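Side-chain contacts in uncharacterized protein (Bacteroides thetaiotaomicron VPI-5482, PDB 3KNY), which is of unknown function: a two-domain protein of the BT_3535-like family, probably a lipoprotein in its natural form: residues P31-E36 / F59-I64; E13-F18 / R52-Y57. One frame throughout, in Å; residues are numbered along the deposited sequence.

Contacts 1 and 2 interleave along the chain: 13-18 and 31-36 both belong to the connection between strand 7-10 and helix 40-49, while 52-57 and 59-64 follow that helix almost without a break. Their centres are about 17 Å apart, yet they meet through Y57, the last residue of contact 2. V34 CG2 packs on Y57 CG at 3.6 Å, P31 CD lies 3.6 Å from Y57 CD2, and W33 CH2 comes within 3.3 Å of Y57 O. Contact 1 is held by apolar packing, contact 2 by a carboxylate that takes a backbone N-H. No function is assigned to either site.

Contact 1 of 2, residues P31-E36 / F59-I64; sequences PDWVSE and FLKKDI
W33 reaches across to L60 and K61 with the benzene end of its indole and contributes the largest share of the contact. Its CB already points toward 59-64, and chi1 of 71° sets CG between the backbone N and the carbonyl carbon. The far rim does the touching: CZ3 lies 3.7 Å from L60 CB, which meets the ring at its edge, near the ring plane. The next atom, CH2, is 3.6 Å from K61 CG, and CZ2 has K61 CE at 3.9 Å. The lysine chain, bent at chi2, chi3 and chi4, runs across the indole at about a right angle and brings CE over one face. This is a CH-pi contact, 4.3 Å from CE to the centroid of the W33 six-membered ring and 27° off its normal. On the opposite face of the indole sits CG2 of the neighbouring V34, so the ring is held between its own segment and the lysine. The other branch of V34, CG1, is anti to the backbone N (chi1 167°) and meets L60 CD1 at 3.8 Å, the two side chains crossing at about a right angle. The arrangement is loop-to-loop apolar packing: the 3-10 turn at 32-36, leading into helix 40-49, is joined to the 3-10 turn and loop that precede helix 66-84.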
ATOM      1  N   PRO A  31       6.277 -12.697   5.979  1.00 36.59           N
ATOM      2  CA  PRO A  31       6.265 -13.010   7.411  1.00 38.34           C
ATOM      3  C   PRO A  31       5.969 -14.479   7.652  1.00 38.78           C
ATOM      4  O   PRO A  31       5.113 -15.041   6.967  1.00 40.31           O
ATOM      5  CB  PRO A  31       5.127 -12.132   7.978  1.00 38.70           C
ATOM      6  CG  PRO A  31       4.566 -11.358   6.834  1.00 36.05           C
ATOM      7  CD  PRO A  31       5.543 -11.455   5.696  1.00 37.49           C
ATOM      8  N   ASP A  32       6.666 -15.089   8.606  1.00 37.52           N
ATOM      9  CA  ASP A  32       6.503 -16.504   8.824  1.00 37.85           C
ATOM     10  C   ASP A  32       5.032 -16.890   8.961  1.00 38.12           C
ATOM     11  O   ASP A  32       4.561 -17.799   8.281  1.00 38.51           O
ATOM     12  CB  ASP A  32       7.261 -16.990  10.058  1.00 37.99           C
ATOM     13  CG  ASP A  32       7.213 -18.510  10.188  1.00 40.14           C
ATOM     14  OD1 ASP A  32       7.473 -19.188   9.176  1.00 36.57           O
ATOM     15  OD2 ASP A  32       6.887 -19.036  11.274  1.00 42.26           O
ATOM     16  N   TRP A  33       4.298 -16.185   9.813  1.00 37.93           N
ATOM     17  CA  TRP A  33       2.914 -16.561  10.082  1.00 38.66           C
ATOM     18  C   TRP A  33       2.058 -16.773   8.821  1.00 39.66           C
ATOM     19  O   TRP A  33       1.106 -17.569   8.829  1.00 38.51           O
ATOM     20  CB  TRP A  33       2.260 -15.545  11.018  1.00 38.26           C
ATOM     21  CG  TRP A  33       1.987 -14.238  10.406  1.00 42.44           C
ATOM     22  CD1 TRP A  33       2.790 -13.147  10.422  1.00 43.07           C
ATOM     23  CD2 TRP A  33       0.806 -13.863   9.689  1.00 48.32           C
ATOM     24  NE1 TRP A  33       2.191 -12.114   9.750  1.00 40.85           N
ATOM     25  CE2 TRP A  33       0.971 -12.526   9.291  1.00 40.81           C
ATOM     26  CE3 TRP A  33      -0.375 -14.531   9.341  1.00 52.09           C
ATOM     27  CZ2 TRP A  33       0.004 -11.839   8.566  1.00 45.28           C
ATOM     28  CZ3 TRP A  33      -1.342 -13.842   8.611  1.00 53.60           C
ATOM     29  CH2 TRP A  33      -1.143 -12.510   8.235  1.00 49.95           C
ATOM     30  N   VAL A  34       2.392 -16.057   7.746  1.00 41.44           N
ATOM     31  CA  VAL A  34       1.632 -16.142   6.495  1.00 41.94           C
ATOM     32  C   VAL A  34       1.588 -17.559   5.940  1.00 42.92           C
ATOM     33  O   VAL A  34       0.531 -18.031   5.517  1.00 43.46           O
ATOM     34  CB  VAL A  34       2.188 -15.179   5.412  1.00 41.60           C
ATOM     35  CG1 VAL A  34       1.608 -15.505   4.053  1.00 37.81           C
ATOM     36  CG2 VAL A  34       1.864 -13.768   5.779  1.00 39.45           C
ATOM     37  N   SER A  35       2.731 -18.243   5.986  1.00 43.83           N
ATOM     38  CA  SER A  35       2.863 -19.588   5.411  1.00 42.83           C
ATOM     39  C   SER A  35       1.923 -20.614   6.014  1.00 43.12           C
ATOM     40  O   SER A  35       1.863 -21.738   5.531  1.00 46.44           O
ATOM     41  CB  SER A  35       4.311 -20.098   5.518  1.00 42.42           C
ATOM     42  OG  SER A  35       4.692 -20.368   6.856  1.00 39.76           O
ATOM     43  N   GLU A  36       1.219 -20.254   7.082  1.00 42.27           N
ATOM     44  CA  GLU A  36       0.259 -21.160   7.702  1.00 41.58           C
ATOM     45  C   GLU A  36      -1.146 -20.871   7.251  1.00 40.31           C
ATOM     46  O   GLU A  36      -2.072 -21.592   7.605  1.00 41.46           O
ATOM     47  CB  GLU A  36       0.326 -21.061   9.215  1.00 41.60           C
ATOM     48  CG  GLU A  36       1.273 -22.054   9.833  1.00 46.67           C
ATOM     49  CD  GLU A  36       1.431 -21.810  11.307  1.00 50.81           C
ATOM     50  OE1 GLU A  36       1.563 -20.628  11.700  1.00 53.23           O
ATOM     51  OE2 GLU A  36       1.419 -22.793  12.071  1.00 52.15           O
ATOM     52  N   PHE A  59      -4.692  -8.740   5.789  1.00 40.09           N
ATOM     53  CA  PHE A  59      -5.951  -9.323   5.347  1.00 42.25           C
ATOM     54  C   PHE A  59      -6.121 -10.817   5.593  1.00 45.34           C
ATOM     55  O   PHE A  59      -7.241 -11.328   5.557  1.00 47.15           O
ATOM     56  CB  PHE A  59      -6.135  -9.074   3.868  1.00 42.46           C
ATOM     57  CG  PHE A  59      -5.336  -9.987   2.993  1.00 43.12           C
ATOM     58  CD1 PHE A  59      -3.970  -9.780   2.805  1.00 44.13           C
ATOM     59  CD2 PHE A  59      -5.959 -11.043   2.326  1.00 41.52           C
ATOM     60  CE1 PHE A  59      -3.234 -10.613   1.973  1.00 39.37           C
ATOM     61  CE2 PHE A  59      -5.233 -11.874   1.493  1.00 40.65           C
ATOM     62  CZ  PHE A  59      -3.863 -11.656   1.313  1.00 39.60           C
ATOM     63  N   LEU A  60      -5.019 -11.534   5.790  1.00 47.63           N
ATOM     64  CA  LEU A  60      -5.087 -12.968   6.098  1.00 47.04           C
ATOM     65  C   LEU A  60      -5.456 -13.173   7.558  1.00 47.78           C
ATOM     66  O   LEU A  60      -5.680 -14.299   7.980  1.00 49.19           O
ATOM     67  CB  LEU A  60      -3.762 -13.677   5.772  1.00 46.31           C
ATOM     68  CG  LEU A  60      -3.421 -13.840   4.283  1.00 42.60           C
ATOM     69  CD1 LEU A  60      -1.983 -14.283   4.105  1.00 36.82           C
ATOM     70  CD2 LEU A  60      -4.363 -14.812   3.602  1.00 38.56           C
ATOM     71  N   LYS A  61      -5.539 -12.095   8.330  1.00 48.96           N
ATOM     72  CA  LYS A  61      -5.937 -12.201   9.716  1.00 51.88           C
ATOM     73  C   LYS A  61      -7.459 -12.083   9.856  1.00 53.44           C
ATOM     74  O   LYS A  61      -7.960 -11.536  10.832  1.00 55.71           O
ATOM     75  CB  LYS A  61      -5.214 -11.147  10.560  1.00 52.25           C
ATOM     76  CG  LYS A  61      -3.685 -11.196  10.440  1.00 58.51           C
ATOM     77  CD  LYS A  61      -2.978 -10.956  11.794  1.00 63.46           C
ATOM     78  CE  LYS A  61      -1.648 -10.194  11.635  1.00 65.56           C
ATOM     79  NZ  LYS A  61      -1.814  -8.774  11.109  1.00 58.25           N
ATOM     80  N   LYS A  62      -8.200 -12.635   8.900  1.00 54.28           N
ATOM     81  CA  LYS A  62      -9.647 -12.471   8.868  1.00 55.05           C
ATOM     82  C   LYS A  62     -10.243 -13.459   7.883  1.00 55.08           C
ATOM     83  O   LYS A  62      -9.621 -13.799   6.881  1.00 54.44           O
ATOM     84  CB  LYS A  62      -9.989 -11.041   8.438  1.00 55.61           C
ATOM     85  CG  LYS A  62     -11.344 -10.514   8.903  1.00 58.70           C
ATOM     86  CD  LYS A  62     -11.477  -9.005   8.610  1.00 60.20           C
ATOM     87  CE  LYS A  62     -10.676  -8.148   9.604  1.00 62.57           C
ATOM     88  NZ  LYS A  62     -10.483  -6.744   9.137  1.00 65.10           N
ATOM     89  N   ASP A  63     -11.462 -13.896   8.156  1.00 55.28           N
ATOM     90  CA  ASP A  63     -12.102 -14.906   7.331  1.00 55.56           C
ATOM     91  C   ASP A  63     -12.516 -14.325   5.986  1.00 54.22           C
ATOM     92  O   ASP A  63     -13.321 -13.411   5.932  1.00 53.64           O
ATOM     93  CB  ASP A  63     -13.317 -15.475   8.056  1.00 56.49           C
ATOM     94  CG  ASP A  63     -12.976 -16.013   9.435  1.00 60.14           C
ATOM     95  OD1 ASP A  63     -11.800 -16.385   9.670  1.00 61.64           O
ATOM     96  OD2 ASP A  63     -13.895 -16.057  10.285  1.00 65.43           O
ATOM     97  N   ILE A  64     -11.962 -14.882   4.914  1.00 53.65           N
ATOM     98  CA  ILE A  64     -12.173 -14.402   3.548  1.00 53.46           C
ATOM     99  C   ILE A  64     -13.081 -15.375   2.816  1.00 52.11           C
ATOM    100  O   ILE A  64     -12.794 -16.553   2.800  1.00 53.20           O
ATOM    101  CB  ILE A  64     -10.822 -14.365   2.753  1.00 53.89           C
ATOM    102  CG1 ILE A  64      -9.668 -13.755   3.582  1.00 53.55           C
ATOM    103  CG2 ILE A  64     -10.998 -13.656   1.423  1.00 55.09           C
ATOM    104  CD1 ILE A  64      -8.731 -14.809   4.282  1.00 49.58           C
TER

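Contact 2 of 2, residues E13-F18 / R52-Y57; sequences EPMQSF and RYEINY
M15 and E54 lie side by side with their chains running in opposite directions, so the selenomethionine's methyl end passes along the glutamate while the glutamate's carboxylate reaches the backbone of M15. The polar link is M15 N to E54 OE2, 2.9 Å long and nearly straight, with an N-H...O angle of 167°. OE2 uses its syn lone pair, the one on the side of the other oxygen. E54 has its CB directed toward 13-18 and is extended beyond CG, which delivers the carboxylate to the loop. M15 has CG between its backbone N and carbonyl carbon (chi1 58°), keeping CG beside OE2, and a bend at chi3 (95°) then sets the methyl CE by the carboxylate carbon, E54 CD, from where it also reaches E54 CB at 3.7 Å. P14 adds a lighter touch, its CB 3.9 Å from E54 OE2. The other oxygen, OE1, is hydrogen-bonded to Y91 OH, so each oxygen of the buried carboxylate has its own partner, which would probably hold its plane in place. Strand 53-55 pairs in parallel with strand 93-97, whose F94 packs against both M15 and E54. The loop after strand 7-10 is thus tied to strand 53-55 through E54, while Y53 and I55 of the strand pack on I79 of helix 66-84 and on W46 and M49 of helix 40-49, respectively.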
ATOM      1  N   GLU A  13      11.356   3.702  -3.204  1.00 30.70           N
ATOM      2  CA  GLU A  13      12.324   2.651  -3.314  1.00 31.55           C
ATOM      3  C   GLU A  13      12.208   1.671  -2.146  1.00 33.37           C
ATOM      4  O   GLU A  13      11.546   1.936  -1.131  1.00 34.38           O
ATOM      5  CB  GLU A  13      13.710   3.276  -3.424  1.00 32.78           C
ATOM      6  CG  GLU A  13      14.217   3.902  -2.114  1.00 36.08           C
ATOM      7  CD  GLU A  13      15.500   4.733  -2.280  1.00 34.30           C
ATOM      8  OE1 GLU A  13      16.213   4.624  -3.304  1.00 38.24           O
ATOM      9  OE2 GLU A  13      15.763   5.526  -1.365  1.00 42.34           O
ATOM     10  N   PRO A  14      12.843   0.501  -2.278  1.00 36.24           N
ATOM     11  CA  PRO A  14      12.683  -0.511  -1.233  1.00 36.71           C
ATOM     12  C   PRO A  14      13.248  -0.066   0.110  1.00 38.57           C
ATOM     13  O   PRO A  14      14.244   0.663   0.154  1.00 39.35           O
ATOM     14  CB  PRO A  14      13.465  -1.686  -1.793  1.00 36.97           C
ATOM     15  CG  PRO A  14      13.480  -1.482  -3.239  1.00 35.04           C
ATOM     16  CD  PRO A  14      13.598  -0.023  -3.422  1.00 34.54           C
HETATM   17  N   MSE A  15      12.597  -0.481   1.192  1.00 40.91           N
HETATM   18  CA  MSE A  15      13.009  -0.059   2.523  1.00 43.76           C
HETATM   19  C   MSE A  15      14.355  -0.672   2.889  1.00 48.47           C
HETATM   20  O   MSE A  15      14.743  -1.705   2.335  1.00 50.30           O
HETATM   21  CB  MSE A  15      11.910  -0.346   3.561  1.00 42.72           C
HETATM   22  CG  MSE A  15      11.428  -1.778   3.727  1.00 45.07           C
HETATM   23 SE   MSE A  15       9.800  -1.813   4.822  0.75 41.60          SE
HETATM   24  CE  MSE A  15       8.444  -1.823   3.456  1.00 35.68           C
ATOM     25  N   GLN A  16      15.090  -0.008   3.782  1.00 53.78           N
ATOM     26  CA  GLN A  16      16.424  -0.487   4.220  1.00 58.05           C
ATOM     27  C   GLN A  16      16.334  -1.425   5.431  1.00 59.08           C
ATOM     28  O   GLN A  16      17.120  -2.361   5.542  1.00 59.38           O
ATOM     29  CB  GLN A  16      17.361   0.696   4.519  1.00 59.39           C
ATOM     30  CG  GLN A  16      17.532   1.690   3.337  1.00 62.44           C
ATOM     31  CD  GLN A  16      18.259   1.088   2.125  1.00 69.68           C
ATOM     32  OE1 GLN A  16      18.900   0.035   2.217  1.00 77.27           O
ATOM     33  NE2 GLN A  16      18.167   1.768   0.990  1.00 73.94           N
ATOM     34  N   SER A  17      15.376  -1.162   6.326  1.00 60.54           N
ATOM     35  CA  SER A  17      15.095  -2.034   7.459  1.00 60.83           C
ATOM     36  C   SER A  17      13.603  -2.239   7.566  1.00 60.60           C
ATOM     37  O   SER A  17      12.827  -1.401   7.120  1.00 59.22           O
ATOM     38  CB  SER A  17      15.568  -1.409   8.775  1.00 61.46           C
ATOM     39  OG  SER A  17      14.549  -0.577   9.330  1.00 64.49           O
ATOM     40  N   PHE A  18      13.234  -3.337   8.227  1.00 61.73           N
ATOM     41  CA  PHE A  18      11.854  -3.674   8.596  1.00 62.58           C
ATOM     42  C   PHE A  18      11.113  -2.486   9.245  1.00 62.70           C
ATOM     43  O   PHE A  18       9.903  -2.303   9.069  1.00 62.35           O
ATOM     44  CB  PHE A  18      11.870  -4.860   9.592  1.00 63.71           C
ATOM     45  CG  PHE A  18      12.136  -6.233   8.949  1.00 71.01           C
ATOM     46  CD1 PHE A  18      13.355  -6.526   8.310  1.00 74.34           C
ATOM     47  CD2 PHE A  18      11.167  -7.243   9.011  1.00 72.80           C
ATOM     48  CE1 PHE A  18      13.586  -7.789   7.727  1.00 74.10           C
ATOM     49  CE2 PHE A  18      11.398  -8.503   8.432  1.00 73.81           C
ATOM     50  CZ  PHE A  18      12.607  -8.774   7.790  1.00 74.30           C
ATOM     51  N   ARG A  52       8.515  -7.452  -6.147  1.00 34.89           N
ATOM     52  CA  ARG A  52       8.189  -6.128  -6.725  1.00 35.36           C
ATOM     53  C   ARG A  52       7.397  -5.221  -5.805  1.00 34.26           C
ATOM     54  O   ARG A  52       7.377  -4.012  -6.034  1.00 35.79           O
ATOM     55  CB  ARG A  52       7.365  -6.285  -8.002  1.00 35.72           C
ATOM     56  CG  ARG A  52       8.056  -7.048  -9.087  1.00 38.20           C
ATOM     57  CD  ARG A  52       9.137  -6.217  -9.724  1.00 42.02           C
ATOM     58  NE  ARG A  52       9.698  -6.956 -10.836  1.00 42.16           N
ATOM     59  CZ  ARG A  52      10.613  -7.905 -10.712  1.00 42.21           C
ATOM     60  NH1 ARG A  52      11.108  -8.209  -9.515  1.00 33.99           N
ATOM     61  NH2 ARG A  52      11.038  -8.548 -11.800  1.00 46.57           N
ATOM     62  N   TYR A  53       6.731  -5.793  -4.804  1.00 32.72           N
ATOM     63  CA  TYR A  53       5.851  -5.041  -3.917  1.00 32.98           C
ATOM     64  C   TYR A  53       6.222  -5.321  -2.472  1.00 33.30           C
ATOM     65  O   TYR A  53       6.623  -6.442  -2.130  1.00 38.24           O
ATOM     66  CB  TYR A  53       4.389  -5.461  -4.105  1.00 31.67           C
ATOM     67  CG  TYR A  53       3.804  -5.192  -5.459  1.00 33.64           C
ATOM     68  CD1 TYR A  53       3.945  -6.107  -6.505  1.00 32.36           C
ATOM     69  CD2 TYR A  53       3.077  -4.016  -5.696  1.00 38.40           C
ATOM     70  CE1 TYR A  53       3.386  -5.848  -7.766  1.00 39.57           C
ATOM     71  CE2 TYR A  53       2.522  -3.747  -6.945  1.00 33.10           C
ATOM     72  CZ  TYR A  53       2.673  -4.659  -7.973  1.00 36.56           C
ATOM     73  OH  TYR A  53       2.115  -4.373  -9.192  1.00 34.30           O
ATOM     74  N   GLU A  54       6.082  -4.312  -1.627  1.00 29.93           N
ATOM     75  CA  GLU A  54       6.267  -4.503  -0.217  1.00 30.29           C
ATOM     76  C   GLU A  54       4.868  -4.612   0.318  1.00 31.41           C
ATOM     77  O   GLU A  54       4.117  -3.644   0.281  1.00 32.82           O
ATOM     78  CB  GLU A  54       7.079  -3.373   0.385  1.00 30.04           C
ATOM     79  CG  GLU A  54       8.551  -3.492  -0.038  1.00 33.42           C
ATOM     80  CD  GLU A  54       9.397  -2.284   0.309  1.00 39.59           C
ATOM     81  OE1 GLU A  54       8.880  -1.131   0.200  1.00 48.39           O
ATOM     82  OE2 GLU A  54      10.586  -2.500   0.659  1.00 33.53           O
ATOM     83  N   ILE A  55       4.531  -5.812   0.797  1.00 31.23           N
ATOM     84  CA  ILE A  55       3.151  -6.246   0.995  1.00 30.34           C
ATOM     85  C   ILE A  55       2.706  -6.258   2.464  1.00 31.97           C
ATOM     86  O   ILE A  55       3.419  -6.700   3.351  1.00 34.22           O
ATOM     87  CB  ILE A  55       2.965  -7.668   0.385  1.00 28.54           C
ATOM     88  CG1 ILE A  55       3.421  -7.687  -1.082  1.00 28.39           C
ATOM     89  CG2 ILE A  55       1.526  -8.121   0.481  1.00 30.32           C
ATOM     90  CD1 ILE A  55       3.400  -9.074  -1.783  1.00 22.26           C
ATOM     91  N   ASN A  56       1.512  -5.753   2.708  1.00 33.07           N
ATOM     92  CA  ASN A  56       0.891  -5.848   4.016  1.00 33.31           C
ATOM     93  C   ASN A  56      -0.058  -7.039   3.969  1.00 33.31           C
ATOM     94  O   ASN A  56      -1.010  -7.036   3.200  1.00 32.57           O
ATOM     95  CB  ASN A  56       0.131  -4.571   4.373  1.00 31.62           C
ATOM     96  CG  ASN A  56      -0.605  -4.692   5.685  1.00 35.13           C
ATOM     97  OD1 ASN A  56      -1.019  -5.775   6.058  1.00 41.80           O
ATOM     98  ND2 ASN A  56      -0.776  -3.586   6.389  1.00 33.18           N
ATOM     99  N   TYR A  57       0.208  -8.039   4.815  1.00 36.55           N
ATOM    100  CA  TYR A  57      -0.567  -9.291   4.854  1.00 36.36           C
ATOM    101  C   TYR A  57      -1.725  -9.263   5.861  1.00 39.07           C
ATOM    102  O   TYR A  57      -2.375 -10.279   6.061  1.00 42.36           O
ATOM    103  CB  TYR A  57       0.369 -10.494   5.104  1.00 33.74           C
ATOM    104  CG  TYR A  57       1.302 -10.784   3.930  1.00 29.97           C
ATOM    105  CD1 TYR A  57       0.854 -11.490   2.805  1.00 25.17           C
ATOM    106  CD2 TYR A  57       2.625 -10.339   3.935  1.00 30.99           C
ATOM    107  CE1 TYR A  57       1.711 -11.751   1.702  1.00 25.20           C
ATOM    108  CE2 TYR A  57       3.485 -10.583   2.836  1.00 33.17           C
ATOM    109  CZ  TYR A  57       3.018 -11.295   1.729  1.00 31.49           C
ATOM    110  OH  TYR A  57       3.872 -11.524   0.663  1.00 38.81           O
TER